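Local coordinates for fructose transport system repressor FruR (Pseudomonas putida, PDB 3O75), which probably acts as a sequence-specific DNA-binding transcription regulator, and holds 1-O-phosphono-beta-D-fructofuranose in the cleft of its LacI-family sugar-binding domain, at residues 1-6 with 31-36; 88-93 with 132-137; 226-231 with 263-268. One frame throughout, in Å; residues are numbered along the deposited sequence.

The three contacts illustrate how chemistry follows place in a two-lobed sugar-binding fold. Interactions 1 and 3 both pair neighbouring strands, yet their centres lie about 34 Å apart: 1-6 with 31-36 is a buried parallel pair at an outer strand, whereas 226-231 with 263-268 is a partly buried antiparallel pair. Both rest on backbone hydrogen bonds. Interaction 2, nearest the middle of the chain, is buried but joins a loop to a helix start through a few van der Waals touches. Interactions 2 and 3 do not touch each other, but meet the same ligand, the sugar hydroxyls at 88-93 and the phosphate at R263.

Interaction 1: residues 1-6 with 31-36; sequences HTRTLG and RGYQLL
The ring of Y33 has CG of R3 over one face, while L5 and the backbone N of T4 approach it at intermediate slants. The guanidinium of R3 continues over the same side of the ring, above its CZ-OH end, its plane turned 42° from the ring; NH2 and NE of R3 each stand 3.6 Å from OH of Y33, placed neither squarely over the group's face nor at its edge. That hydroxyl has its hydrogen-bond partner in E250.

These groups sit where a beta-alpha-beta unit closes: strand 4-9, helix 15-30, then strand 34-39 running parallel beside the first. G32, with its positive phi, is the C-prime residue of the Schellman motif that ends the helix, and the chain turns from there into the strand. Y33 keeps CG beside its backbone N (chi1 -79°), which lays CD2 of the ring 3.4 Å from the carbonyl carbon of R3 and lets CG of L5 come within 3.9 Å of the same CD2. Helix 234-251 packs against Y33 and L5 through I249.

The ladder alternates in the usual parallel manner. Q34 N donates to R3 O, L5 N to Q34 O at 2.7 Å, and L36 N to L5 O, so that L5 uses both its N-H and its carbonyl on strand 34-39 while its side chain shares a face with L35. The other face carries T4, Q34 and L36, on which R57, L50 and F54 of the second subunit pack, so this edge of the sheet also belongs to the dimer contact. Outside the ladder, OG1 of T2 accepts from OG1 of T4 at 3.0 Å. On the L5 side, the methyl CD1 of L35 folds back to lie 3.3 Å from O of L5.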
loop_
_atom_site.group_PDB
_atom_site.type_symbol
_atom_site.label_atom_id
_atom_site.label_comp_id
_atom_site.label_asym_id
_atom_site.label_seq_id
_atom_site.Cartn_x
_atom_site.Cartn_y
_atom_site.Cartn_z
ATOM N N HIS A 1 6.137 26.546 -16.134
ATOM C CA HIS A 1 6.161 25.310 -15.361
ATOM C C HIS A 1 4.751 24.838 -15.014
ATOM O O HIS A 1 3.875 25.648 -14.708
ATOM C CB HIS A 1 6.979 25.486 -14.078
ATOM C CG HIS A 1 8.440 25.710 -14.314
ATOM N ND1 HIS A 1 9.237 24.786 -14.960
ATOM C CD2 HIS A 1 9.252 26.737 -13.977
ATOM C CE1 HIS A 1 10.476 25.245 -15.017
ATOM N NE2 HIS A 1 10.514 26.424 -14.428
ATOM N N THR A 2 4.541 23.526 -15.058
ATOM C CA THR A 2 3.236 22.949 -14.750
ATOM C C THR A 2 3.046 22.723 -13.254
ATOM O O THR A 2 1.928 22.504 -12.790
ATOM C CB THR A 2 3.010 21.619 -15.496
ATOM O OG1 THR A 2 3.949 20.640 -15.033
ATOM C CG2 THR A 2 3.178 21.817 -16.995
ATOM N N ARG A 3 4.143 22.779 -12.504
ATOM C CA ARG A 3 4.110 22.536 -11.063
ATOM C C ARG A 3 3.593 21.141 -10.718
ATOM O O ARG A 3 3.101 20.901 -9.615
ATOM C CB ARG A 3 3.293 23.613 -10.347
ATOM C CG ARG A 3 4.142 24.703 -9.720
ATOM C CD ARG A 3 5.147 25.260 -10.714
ATOM N NE ARG A 3 6.425 25.570 -10.079
ATOM C CZ ARG A 3 7.239 26.547 -10.466
ATOM N NH1 ARG A 3 6.910 27.325 -11.489
ATOM N NH2 ARG A 3 8.382 26.753 -9.825
ATOM N N THR A 4 3.708 20.223 -11.670
ATOM C CA THR A 4 3.362 18.832 -11.424
ATOM C C THR A 4 4.585 17.945 -11.630
ATOM O O THR A 4 5.487 18.275 -12.408
ATOM C CB THR A 4 2.214 18.352 -12.342
ATOM O OG1 THR A 4 2.679 18.261 -13.694
ATOM C CG2 THR A 4 1.036 19.320 -12.276
ATOM N N LEU A 5 4.611 16.822 -10.922
ATOM C CA LEU A 5 5.674 15.843 -11.074
ATOM C C LEU A 5 5.035 14.485 -11.321
ATOM O O LEU A 5 3.926 14.224 -10.853
ATOM C CB LEU A 5 6.551 15.801 -9.821
ATOM C CG LEU A 5 7.277 17.099 -9.454
ATOM C CD1 LEU A 5 7.964 16.976 -8.103
ATOM C CD2 LEU A 5 8.281 17.489 -10.527
ATOM N N GLY A 6 5.722 13.629 -12.069
ATOM C CA GLY A 6 5.209 12.305 -12.372
ATOM C C GLY A 6 6.026 11.212 -11.713
ATOM O O GLY A 6 7.228 11.370 -11.499
ATOM N N ARG A 31 6.506 21.946 -1.354
ATOM C CA ARG A 31 7.287 22.778 -2.266
ATOM C C ARG A 31 6.425 23.302 -3.421
ATOM O O ARG A 31 6.941 23.734 -4.453
ATOM C CB ARG A 31 8.483 21.992 -2.804
ATOM C CG ARG A 31 9.492 21.577 -1.738
ATOM C CD ARG A 31 10.330 22.759 -1.266
ATOM N NE ARG A 31 11.747 22.414 -1.175
ATOM C CZ ARG A 31 12.403 22.216 -0.035
ATOM N NH1 ARG A 31 11.777 22.343 1.128
ATOM N NH2 ARG A 31 13.690 21.898 -0.057
ATOM N N GLY A 32 5.107 23.252 -3.243
ATOM C CA GLY A 32 4.177 23.803 -4.213
ATOM C C GLY A 32 3.980 22.975 -5.471
ATOM O O GLY A 32 3.538 23.487 -6.496
ATOM N N TYR A 33 4.314 21.691 -5.397
ATOM C CA TYR A 33 4.148 20.794 -6.535
ATOM C C TYR A 33 3.094 19.722 -6.280
ATOM O O TYR A 33 2.882 19.302 -5.141
ATOM C CB TYR A 33 5.468 20.113 -6.877
ATOM C CG TYR A 33 6.446 20.961 -7.653
ATOM C CD1 TYR A 33 7.340 21.801 -6.998
ATOM C CD2 TYR A 33 6.496 20.906 -9.041
ATOM C CE1 TYR A 33 8.250 22.569 -7.702
ATOM C CE2 TYR A 33 7.402 21.671 -9.755
ATOM C CZ TYR A 33 8.278 22.499 -9.079
ATOM O OH TYR A 33 9.185 23.262 -9.777
ATOM N N GLN A 34 2.443 19.278 -7.351
ATOM C CA GLN A 34 1.508 18.159 -7.276
ATOM C C GLN A 34 2.168 16.911 -7.860
ATOM O O GLN A 34 3.057 17.016 -8.702
ATOM C CB GLN A 34 0.217 18.491 -8.029
ATOM C CG GLN A 34 -1.054 18.269 -7.230
ATOM C CD GLN A 34 -1.241 19.273 -6.107
ATOM O OE1 GLN A 34 -0.923 20.451 -6.254
ATOM N NE2 GLN A 34 -1.775 18.810 -4.979
ATOM N N LEU A 35 1.729 15.735 -7.420
ATOM C CA LEU A 35 2.316 14.479 -7.881
ATOM C C LEU A 35 1.287 13.540 -8.502
ATOM O O LEU A 35 0.322 13.132 -7.846
ATOM C CB LEU A 35 3.029 13.759 -6.731
ATOM C CG LEU A 35 3.716 12.430 -7.080
ATOM C CD1 LEU A 35 4.855 12.636 -8.078
ATOM C CD2 LEU A 35 4.227 11.725 -5.835
ATOM N N LEU A 36 1.510 13.194 -9.765
ATOM C CA LEU A 36 0.687 12.213 -10.463
ATOM C C LEU A 36 1.402 10.870 -10.548
ATOM O O LEU A 36 2.540 10.788 -11.013
ATOM C CB LEU A 36 0.356 12.707 -11.867
ATOM C CG LEU A 36 -0.590 13.903 -11.953
ATOM C CD1 LEU A 36 -0.830 14.268 -13.403
ATOM C CD2 LEU A 36 -1.895 13.572 -11.265
#

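Interaction 2: residues 88-93 with 132-137; sequences IDRRLD and LSVSQA. With F1X (1-O-phosphono-beta-D-fructofuranose), chain C.
What joins R90 to L132 is a methyl group laid on a charged plane: CD1 of L132 sits over one face of the R90 guanidinium, offset toward its rim and 3.5 Å from NH2, while the polar ends of D89 and R90 are turned to the bound sugar. Within the guanidinium plane, at its edge, lie D89 OD2 and the ligand oxygen O4. R90 NE donates to O4 of the ligand at 3.1 Å in an almost straight bond (175°), and it also faces D89 OD2 in a longer salt bridge of 3.6 Å. The approach of R90 NH2 to ligand O6 is so short that its exact length is doubtful.

D89 accepts with both carboxylate oxygens, OD1 from ligand O3 at 2.8 Å and OD2 from ligand O4 at 2.5 Å. Its backbone forms a classic gamma turn (phi 68°, psi -70°), closed by a weak bond from R90 N to I88 O. Here the periplasmic-binding-protein fold makes its cleft: the loop after strand 85-88 on one lobe faces the start of helix 133-145 on the other, with L132 at the N-cap position. D42 and the backbone oxygen of S66 take up NH1 of R90, which steadies the plane that L132 covers. CG of R90 lies 4.3 Å from CG1 of V134, and beyond it a bend at chi2 carries the guanidinium to the ligand and under the L132 methyl. Further out, where the loop is exposed, the aliphatic part of R91 touches S133, CG to OG at 3.9 Å.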
loop_
_atom_site.group_PDB
_atom_site.type_symbol
_atom_site.label_atom_id
_atom_site.label_comp_id
_atom_site.label_asym_id
_atom_site.label_seq_id
_atom_site.Cartn_x
_atom_site.Cartn_y
_atom_site.Cartn_z
ATOM N N ILE A 88 14.621 5.865 -9.366
ATOM C CA ILE A 88 14.437 5.469 -7.982
ATOM C C ILE A 88 14.438 3.949 -7.924
ATOM O O ILE A 88 13.894 3.286 -8.809
ATOM C CB ILE A 88 13.113 6.009 -7.407
ATOM C CG1 ILE A 88 13.154 7.537 -7.309
ATOM C CG2 ILE A 88 12.829 5.393 -6.044
ATOM C CD1 ILE A 88 11.927 8.151 -6.651
ATOM N N ASP A 89 15.064 3.406 -6.887
ATOM C CA ASP A 89 15.131 1.964 -6.682
ATOM C C ASP A 89 15.978 1.247 -7.740
ATOM O O ASP A 89 17.057 0.753 -7.427
ATOM C CB ASP A 89 13.728 1.357 -6.595
ATOM C CG ASP A 89 13.745 -0.064 -6.066
ATOM O OD1 ASP A 89 13.341 -0.271 -4.900
ATOM O OD2 ASP A 89 14.166 -0.969 -6.818
ATOM N N ARG A 90 15.492 1.172 -8.979
ATOM C CA ARG A 90 16.298 0.610 -10.065
ATOM C C ARG A 90 17.113 1.693 -10.768
ATOM O O ARG A 90 16.556 2.633 -11.334
ATOM C CB ARG A 90 15.438 -0.140 -11.090
ATOM C CG ARG A 90 14.726 -1.373 -10.547
ATOM C CD ARG A 90 13.317 -1.027 -10.104
ATOM N NE ARG A 90 12.531 -2.209 -9.758
ATOM C CZ ARG A 90 11.752 -2.862 -10.614
ATOM N NH1 ARG A 90 11.666 -2.460 -11.875
ATOM N NH2 ARG A 90 11.059 -3.920 -10.215
ATOM N N ARG A 91 18.434 1.551 -10.739
ATOM C CA ARG A 91 19.322 2.542 -11.340
ATOM C C ARG A 91 19.143 2.638 -12.852
ATOM O O ARG A 91 18.852 1.643 -13.523
ATOM C CB ARG A 91 20.787 2.221 -11.024
ATOM C CG ARG A 91 21.250 0.896 -11.596
ATOM C CD ARG A 91 22.609 1.011 -12.273
ATOM N NE ARG A 91 23.721 0.809 -11.349
ATOM C CZ ARG A 91 24.985 0.648 -11.733
ATOM N NH1 ARG A 91 25.294 0.664 -13.023
ATOM N NH2 ARG A 91 25.940 0.468 -10.829
ATOM N N LEU A 92 19.307 3.846 -13.377
ATOM C CA LEU A 92 19.428 4.048 -14.811
ATOM C C LEU A 92 20.888 4.374 -15.112
ATOM O O LEU A 92 21.661 4.650 -14.196
ATOM C CB LEU A 92 18.508 5.176 -15.275
ATOM C CG LEU A 92 17.006 4.872 -15.250
ATOM C CD1 LEU A 92 16.194 6.134 -15.494
ATOM C CD2 LEU A 92 16.643 3.794 -16.267
ATOM N N ASP A 93 21.264 4.344 -16.389
ATOM C CA ASP A 93 22.649 4.577 -16.795
ATOM C C ASP A 93 23.285 5.727 -16.015
ATOM O O ASP A 93 22.912 6.886 -16.190
ATOM C CB ASP A 93 22.720 4.855 -18.298
ATOM C CG ASP A 93 24.146 4.889 -18.825
ATOM O OD1 ASP A 93 25.088 5.088 -18.028
ATOM O OD2 ASP A 93 24.318 4.715 -20.050
ATOM N N LEU A 132 16.921 -8.184 -13.740
ATOM C CA LEU A 132 16.983 -6.825 -13.212
ATOM C C LEU A 132 18.277 -6.541 -12.450
ATOM O O LEU A 132 18.807 -7.406 -11.753
ATOM C CB LEU A 132 15.776 -6.534 -12.319
ATOM C CG LEU A 132 14.484 -6.136 -13.029
ATOM C CD1 LEU A 132 13.391 -5.855 -12.013
ATOM C CD2 LEU A 132 14.717 -4.922 -13.916
ATOM N N SER A 133 18.772 -5.315 -12.587
ATOM C CA SER A 133 19.984 -4.892 -11.903
ATOM C C SER A 133 19.870 -5.108 -10.405
ATOM O O SER A 133 20.783 -5.634 -9.774
ATOM C CB SER A 133 20.269 -3.416 -12.177
ATOM O OG SER A 133 21.443 -2.998 -11.495
ATOM N N VAL A 134 18.742 -4.699 -9.837
ATOM C CA VAL A 134 18.550 -4.791 -8.398
ATOM C C VAL A 134 18.591 -6.248 -7.938
ATOM O O VAL A 134 19.085 -6.559 -6.851
ATOM C CB VAL A 134 17.234 -4.111 -7.962
ATOM C CG1 VAL A 134 16.028 -4.917 -8.419
ATOM C CG2 VAL A 134 17.213 -3.931 -6.466
ATOM N N SER A 135 18.083 -7.141 -8.780
ATOM C CA SER A 135 18.058 -8.562 -8.465
ATOM C C SER A 135 19.449 -9.173 -8.562
ATOM O O SER A 135 19.822 -10.014 -7.744
ATOM C CB SER A 135 17.082 -9.294 -9.386
ATOM O OG SER A 135 15.759 -8.820 -9.194
ATOM N N GLN A 136 20.216 -8.741 -9.559
ATOM C CA GLN A 136 21.582 -9.224 -9.735
ATOM C C GLN A 136 22.472 -8.834 -8.561
ATOM O O GLN A 136 23.332 -9.609 -8.143
ATOM C CB GLN A 136 22.178 -8.716 -11.052
ATOM C CG GLN A 136 21.482 -9.269 -12.289
ATOM C CD GLN A 136 21.945 -8.607 -13.575
ATOM O OE1 GLN A 136 22.834 -7.754 -13.567
ATOM N NE2 GLN A 136 21.337 -8.996 -14.690
ATOM N N ALA A 137 22.262 -7.635 -8.029
ATOM C CA ALA A 137 23.020 -7.182 -6.866
ATOM C C ALA A 137 22.662 -7.990 -5.620
ATOM O O ALA A 137 23.533 -8.342 -4.827
ATOM C CB ALA A 137 22.791 -5.693 -6.623
HETATM C C1 F1X C . 10.749 -3.096 -2.442
HETATM O O1 F1X C . 10.240 -3.969 -1.446
HETATM P P1 F1X C . 11.053 -4.134 -0.068
HETATM C C2 F1X C . 11.393 -3.926 -3.539
HETATM O O2 F1X C . 12.141 -5.004 -2.962
HETATM C C3 F1X C . 12.309 -3.059 -4.392
HETATM O O3 F1X C . 13.591 -2.882 -3.793
HETATM C C4 F1X C . 12.353 -3.852 -5.674
HETATM O O4 F1X C . 12.805 -3.102 -6.805
HETATM C C5 F1X C . 10.875 -4.179 -5.770
HETATM O O5 F1X C . 10.428 -4.470 -4.440
HETATM C C6 F1X C . 10.637 -5.304 -6.746
HETATM O O6 F1X C . 10.458 -4.653 -7.998
HETATM O O1P F1X C . 12.412 -4.629 -0.488
HETATM O O2P F1X C . 11.062 -2.750 0.524
HETATM O O3P F1X C . 10.249 -5.152 0.701
#

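Interaction 3: residues 226-231 with 263-268; sequences PVNAMA and RTFKQR. With F1X (1-O-phosphono-beta-D-fructofuranose), chain C.
M230 and F265 meet as a Met-aromatic pair, CE of M230 lying over the F265 ring 3.9 Å from its centroid while SD sits obliquely to it. This is a non-hydrogen-bonded pair of an antiparallel ladder. The pairs flanking it satisfy their backbones fully across the strands: A229 and K266 exchange both N-H groups and carbonyls, as do A231 and T264, with T264 N to A231 O at 2.6 Å.

Two arginines take further carbonyls. The extended chain of R268 lies along V227 and sends NH1 to its O at 3.0 Å, in the guanidinium plane, while D216 and D221 hold NH2 by salt bridges. N228 is satisfied beyond the pair, OD1 by I269 N and ND2 by S114 OG.

R263 NH1 serves two acceptors, M230 O and the ligand phosphate oxygen O1P, each at 3.0 Å; NH2 also reaches O1P at 3.1 Å. A leucine in place of R263 has no N-H to offer, and would probably leave M230 O without this donor and the phosphate with less charge to balance it. Because one nitrogen binds strand and ligand alike, phosphate recognition is tied directly to the sheet.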
loop_
_atom_site.group_PDB
_atom_site.type_symbol
_atom_site.label_atom_id
_atom_site.label_comp_id
_atom_site.label_asym_id
_atom_site.label_seq_id
_atom_site.Cartn_x
_atom_site.Cartn_y
_atom_site.Cartn_z
ATOM N N PRO A 226 10.942 -15.014 14.872
ATOM C CA PRO A 226 11.704 -13.783 14.623
ATOM C C PRO A 226 12.239 -13.704 13.192
ATOM O O PRO A 226 12.646 -14.720 12.628
ATOM C CB PRO A 226 12.869 -13.890 15.610
ATOM C CG PRO A 226 13.021 -15.354 15.855
ATOM C CD PRO A 226 11.628 -15.906 15.823
ATOM N N VAL A 227 12.244 -12.501 12.623
ATOM C CA VAL A 227 12.709 -12.300 11.256
ATOM C C VAL A 227 13.675 -11.125 11.155
ATOM O O VAL A 227 13.340 -10.004 11.536
ATOM C CB VAL A 227 11.535 -12.035 10.298
ATOM C CG1 VAL A 227 12.050 -11.797 8.885
ATOM C CG2 VAL A 227 10.550 -13.194 10.330
ATOM N N ASN A 228 14.876 -11.384 10.645
ATOM C CA ASN A 228 15.817 -10.312 10.337
ATOM C C ASN A 228 15.394 -9.574 9.075
ATOM O O ASN A 228 15.029 -10.197 8.084
ATOM C CB ASN A 228 17.235 -10.860 10.186
ATOM C CG ASN A 228 17.862 -11.220 11.518
ATOM O OD1 ASN A 228 17.215 -11.127 12.564
ATOM N ND2 ASN A 228 19.127 -11.630 11.490
ATOM N N ALA A 229 15.450 -8.248 9.108
ATOM C CA ALA A 229 14.903 -7.449 8.022
ATOM C C ALA A 229 15.811 -6.290 7.633
ATOM O O ALA A 229 16.421 -5.649 8.492
ATOM C CB ALA A 229 13.522 -6.933 8.406
ATOM N N MET A 230 15.893 -6.035 6.329
ATOM C CA MET A 230 16.595 -4.874 5.809
ATOM C C MET A 230 15.575 -3.909 5.217
ATOM O O MET A 230 15.151 -4.063 4.069
ATOM C CB MET A 230 17.602 -5.290 4.738
ATOM C CG MET A 230 18.867 -5.920 5.271
ATOM S SD MET A 230 20.025 -4.717 5.971
ATOM C CE MET A 230 21.412 -5.796 6.337
ATOM N N ALA A 231 15.172 -2.921 6.010
ATOM C CA ALA A 231 14.148 -1.975 5.592
ATOM C C ALA A 231 14.743 -0.784 4.846
ATOM O O ALA A 231 15.793 -0.273 5.222
ATOM C CB ALA A 231 13.351 -1.505 6.797
ATOM N N ARG A 263 20.065 0.440 3.714
ATOM C CA ARG A 263 18.880 -0.107 4.358
ATOM C C ARG A 263 19.096 -0.232 5.870
ATOM O O ARG A 263 20.223 -0.403 6.337
ATOM C CB ARG A 263 18.499 -1.456 3.742
ATOM C CG ARG A 263 18.061 -1.373 2.283
ATOM C CD ARG A 263 17.166 -2.543 1.918
ATOM N NE ARG A 263 16.538 -2.380 0.609
ATOM C CZ ARG A 263 15.337 -2.861 0.292
ATOM N NH1 ARG A 263 14.626 -3.527 1.191
ATOM N NH2 ARG A 263 14.840 -2.675 -0.923
ATOM N N THR A 264 18.014 -0.132 6.633
ATOM C CA THR A 264 18.084 -0.293 8.080
ATOM C C THR A 264 17.970 -1.767 8.455
ATOM O O THR A 264 17.012 -2.437 8.078
ATOM C CB THR A 264 16.968 0.503 8.782
ATOM O OG1 THR A 264 17.019 1.869 8.358
ATOM C CG2 THR A 264 17.132 0.445 10.294
ATOM N N PHE A 265 18.954 -2.263 9.198
ATOM C CA PHE A 265 18.981 -3.663 9.608
ATOM C C PHE A 265 18.218 -3.867 10.913
ATOM O O PHE A 265 18.619 -3.373 11.965
ATOM C CB PHE A 265 20.433 -4.124 9.763
ATOM C CG PHE A 265 20.599 -5.613 9.893
ATOM C CD1 PHE A 265 19.693 -6.483 9.313
ATOM C CD2 PHE A 265 21.686 -6.142 10.572
ATOM C CE1 PHE A 265 19.858 -7.853 9.423
ATOM C CE2 PHE A 265 21.853 -7.511 10.686
ATOM C CZ PHE A 265 20.934 -8.367 10.110
ATOM N N LYS A 266 17.104 -4.585 10.841
ATOM C CA LYS A 266 16.361 -4.957 12.036
ATOM C C LYS A 266 16.697 -6.402 12.365
ATOM O O LYS A 266 16.157 -7.325 11.757
ATOM C CB LYS A 266 14.857 -4.803 11.807
ATOM C CG LYS A 266 14.475 -3.574 10.993
ATOM C CD LYS A 266 13.821 -2.499 11.839
ATOM C CE LYS A 266 13.544 -1.260 11.001
ATOM N NZ LYS A 266 12.824 -0.204 11.770
ATOM N N GLN A 267 17.602 -6.597 13.318
ATOM C CA GLN A 267 18.049 -7.937 13.678
ATOM C C GLN A 267 17.265 -8.522 14.850
ATOM O O GLN A 267 17.673 -8.405 16.004
ATOM C CB GLN A 267 19.547 -7.939 13.981
ATOM C CG GLN A 267 20.086 -9.311 14.342
ATOM C CD GLN A 267 21.561 -9.452 14.037
ATOM O OE1 GLN A 267 22.266 -8.461 13.836
ATOM N NE2 GLN A 267 22.038 -10.692 13.992
ATOM N N ARG A 268 16.140 -9.158 14.539
ATOM C CA ARG A 268 15.283 -9.760 15.556
ATOM C C ARG A 268 15.820 -11.109 16.032
ATOM O O ARG A 268 15.516 -11.551 17.142
ATOM C CB ARG A 268 13.863 -9.923 15.019
ATOM C CG ARG A 268 13.225 -8.625 14.569
ATOM C CD ARG A 268 11.824 -8.857 14.044
ATOM N NE ARG A 268 11.125 -7.601 13.794
ATOM C CZ ARG A 268 11.109 -6.968 12.625
ATOM N NH1 ARG A 268 11.754 -7.470 11.579
ATOM N NH2 ARG A 268 10.441 -5.830 12.503
HETATM C C1 F1X C . 10.749 -3.096 -2.442
HETATM O O1 F1X C . 10.240 -3.969 -1.446
HETATM P P1 F1X C . 11.053 -4.134 -0.068
HETATM C C2 F1X C . 11.393 -3.926 -3.539
HETATM O O2 F1X C . 12.141 -5.004 -2.962
HETATM C C3 F1X C . 12.309 -3.059 -4.392
HETATM O O3 F1X C . 13.591 -2.882 -3.793
HETATM C C4 F1X C . 12.353 -3.852 -5.674
HETATM O O4 F1X C . 12.805 -3.102 -6.805
HETATM C C5 F1X C . 10.875 -4.179 -5.770
HETATM O O5 F1X C . 10.428 -4.470 -4.440
HETATM C C6 F1X C . 10.637 -5.304 -6.746
HETATM O O6 F1X C . 10.458 -4.653 -7.998
HETATM O O1P F1X C . 12.412 -4.629 -0.488
HETATM O O2P F1X C . 11.062 -2.750 0.524
HETATM O O3P F1X C . 10.249 -5.152 0.701
#